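Local atomic coordinates of vibralactone Cyclase (Boreostereum vibrans, PDB entry 6KD0), a protein that probably catalyses the cyclization that forms the fused bicyclic beta-lactone of vibralactone, using an alpha/beta-hydrolase fold. Residues A40-V45 with H314-S319. Numbering follows the deposited sequence.
Sequences AFWDEV and HMLFRS
W42 and F41, on one turn of helix 35-54, meet M315 and L316 at the end of the short helix 313-316, which gives way to a loop at F317; the two backbones do not touch, and side chains bridge them. In this alpha/beta-hydrolase fold the contact joins an N-terminal helix that precedes the sheet to the segment just after H311, the histidine of a probable Ser-His-Asp triad with S177 and D281. The indole of W42 does most of the bridging: its CG lies beside the backbone N (chi1 -85°), and the benzo end, CZ2 and CH2, abuts L316 and M315. CZ2 lies 4.0 Å from L316 CD1, while CH2 comes within 4.1 Å of M315 CB. Both apolar side chains cross the indole at about a right angle, meeting it obliquely. A broad, rigid indole suits a place where one residue must span such a gap. Branched L316 suits the junction of two aromatic rings: CD1 serves W42, and CD2 lies 4.4 Å from F41 CE2, near the plane of the phenyl ring and at its edge. M315 meets the indole through its CB; with CG beside the backbone N (chi1 -62°), that atom lies 3.7 Å above one face of the H314 ring, and bends at chi2 and chi3 set SD and CE. Beyond the helix end, R318 folds back on this turn and forms a salt bridge through NH2 with D117. Its NE donates a 2.8 Å hydrogen bond to H314 O, with the oxygen almost in the guanidinium plane and the nitrogen above the carbonyl plane.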
loop_
_atom_site.group_PDB
_atom_site.type_symbol
_atom_site.label_atom_id
_atom_site.label_comp_id
_atom_site.label_asym_id
_atom_site.label_seq_id
_atom_site.Cartn_x
_atom_site.Cartn_y
_atom_site.Cartn_z
ATOM N N ALA A 40 -6.157 15.668 -10.650
ATOM C CA ALA A 40 -5.441 16.943 -10.710
ATOM C C ALA A 40 -4.996 17.394 -9.332
ATOM O O ALA A 40 -3.962 18.059 -9.199
ATOM C CB ALA A 40 -6.319 18.021 -11.351
ATOM N N PHE A 41 -5.780 17.074 -8.294
ATOM C CA PHE A 41 -5.419 17.485 -6.941
ATOM C C PHE A 41 -4.165 16.766 -6.482
ATOM O O PHE A 41 -3.286 17.359 -5.827
ATOM C CB PHE A 41 -6.573 17.196 -5.975
ATOM C CG PHE A 41 -6.293 17.615 -4.543
ATOM C CD1 PHE A 41 -6.141 18.960 -4.214
ATOM C CD2 PHE A 41 -6.190 16.669 -3.536
ATOM C CE1 PHE A 41 -5.883 19.348 -2.909
ATOM C CE2 PHE A 41 -5.940 17.057 -2.215
ATOM C CZ PHE A 41 -5.782 18.392 -1.907
ATOM N N TRP A 42 -4.089 15.461 -6.772
ATOM C CA TRP A 42 -2.862 14.732 -6.457
ATOM C C TRP A 42 -1.689 15.249 -7.285
ATOM O O TRP A 42 -0.575 15.395 -6.768
ATOM C CB TRP A 42 -3.069 13.226 -6.653
ATOM C CG TRP A 42 -3.657 12.624 -5.413
ATOM C CD1 TRP A 42 -4.970 12.607 -5.061
ATOM C CD2 TRP A 42 -2.935 12.011 -4.333
ATOM N NE1 TRP A 42 -5.118 12.009 -3.822
ATOM C CE2 TRP A 42 -3.882 11.627 -3.363
ATOM C CE3 TRP A 42 -1.583 11.742 -4.102
ATOM C CZ2 TRP A 42 -3.520 10.981 -2.178
ATOM C CZ3 TRP A 42 -1.222 11.108 -2.936
ATOM C CH2 TRP A 42 -2.191 10.730 -1.983
ATOM N N ASP A 43 -1.927 15.564 -8.561
ATOM C CA ASP A 43 -0.840 16.012 -9.438
ATOM C C ASP A 43 -0.336 17.414 -9.082
ATOM O O ASP A 43 0.852 17.720 -9.261
ATOM C CB ASP A 43 -1.313 15.979 -10.891
ATOM C CG ASP A 43 -0.218 16.352 -11.872
ATOM O OD1 ASP A 43 0.788 15.614 -11.961
ATOM O OD2 ASP A 43 -0.373 17.387 -12.557
ATOM N N GLU A 44 -1.220 18.284 -8.600
ATOM C CA GLU A 44 -0.922 19.708 -8.477
ATOM C C GLU A 44 -0.674 20.146 -7.046
ATOM O O GLU A 44 0.020 21.145 -6.824
ATOM C CB GLU A 44 -2.070 20.535 -9.080
ATOM C CG GLU A 44 -2.125 20.430 -10.609
ATOM C CD GLU A 44 -3.468 20.832 -11.225
ATOM O OE1 GLU A 44 -4.291 21.486 -10.547
ATOM O OE2 GLU A 44 -3.703 20.477 -12.399
ATOM N N VAL A 45 -1.209 19.417 -6.071
ATOM C CA VAL A 45 -1.129 19.849 -4.687
ATOM C C VAL A 45 -0.425 18.789 -3.849
ATOM O O VAL A 45 0.596 19.073 -3.216
ATOM C CB VAL A 45 -2.525 20.170 -4.110
ATOM C CG1 VAL A 45 -2.406 20.558 -2.630
ATOM C CG2 VAL A 45 -3.172 21.306 -4.887
ATOM N N HIS A 314 -0.782 10.826 6.491
ATOM C CA HIS A 314 0.654 11.058 6.393
ATOM C C HIS A 314 1.098 11.461 4.996
ATOM O O HIS A 314 2.189 12.011 4.852
ATOM C CB HIS A 314 1.439 9.832 6.894
ATOM C CG HIS A 314 1.660 8.756 5.874
ATOM N ND1 HIS A 314 0.643 7.959 5.395
ATOM C CD2 HIS A 314 2.796 8.305 5.293
ATOM C CE1 HIS A 314 1.140 7.084 4.540
ATOM N NE2 HIS A 314 2.444 7.273 4.459
ATOM N N MET A 315 0.285 11.219 3.967
ATOM C CA MET A 315 0.609 11.658 2.612
ATOM C C MET A 315 0.167 13.083 2.359
ATOM O O MET A 315 0.765 13.785 1.534
ATOM C CB MET A 315 -0.061 10.756 1.574
ATOM C CG MET A 315 0.377 9.301 1.632
ATOM S SD MET A 315 2.127 9.058 1.279
ATOM C CE MET A 315 2.158 9.454 -0.472
ATOM N N LEU A 316 -0.869 13.519 3.049
ATOM C CA LEU A 316 -1.367 14.871 2.881
ATOM C C LEU A 316 -0.818 15.842 3.913
ATOM O O LEU A 316 -0.846 17.052 3.671
ATOM C CB LEU A 316 -2.894 14.870 2.937
ATOM C CG LEU A 316 -3.542 14.602 1.575
ATOM C CD1 LEU A 316 -3.450 13.107 1.162
ATOM C CD2 LEU A 316 -4.963 15.088 1.563
ATOM N N PHE A 317 -0.312 15.354 5.046
ATOM C CA PHE A 317 0.149 16.230 6.118
ATOM C C PHE A 317 1.494 15.757 6.649
ATOM O O PHE A 317 1.705 15.678 7.855
ATOM C CB PHE A 317 -0.890 16.285 7.234
ATOM C CG PHE A 317 -2.257 16.690 6.764
ATOM C CD1 PHE A 317 -2.549 18.017 6.524
ATOM C CD2 PHE A 317 -3.243 15.740 6.535
ATOM C CE1 PHE A 317 -3.804 18.407 6.077
ATOM C CE2 PHE A 317 -4.511 16.118 6.089
ATOM C CZ PHE A 317 -4.790 17.455 5.855
ATOM N N ARG A 318 2.432 15.438 5.752
ATOM C CA ARG A 318 3.693 14.842 6.185
ATOM C C ARG A 318 4.460 15.734 7.159
ATOM O O ARG A 318 5.263 15.226 7.948
ATOM C CB ARG A 318 4.575 14.512 4.973
ATOM C CG ARG A 318 5.851 13.713 5.324
ATOM C CD ARG A 318 5.490 12.347 5.929
ATOM N NE ARG A 318 4.925 11.510 4.867
ATOM C CZ ARG A 318 5.653 10.753 4.050
ATOM N NH1 ARG A 318 6.975 10.682 4.205
ATOM N NH2 ARG A 318 5.065 10.061 3.073
ATOM N N SER A 319 4.210 17.044 7.156
ATOM C CA SER A 319 4.964 17.917 8.051
ATOM C C SER A 319 4.539 17.743 9.506
ATOM O O SER A 319 5.266 18.179 10.405
ATOM C CB SER A 319 4.824 19.375 7.612
ATOM O OG SER A 319 3.480 19.808 7.729
#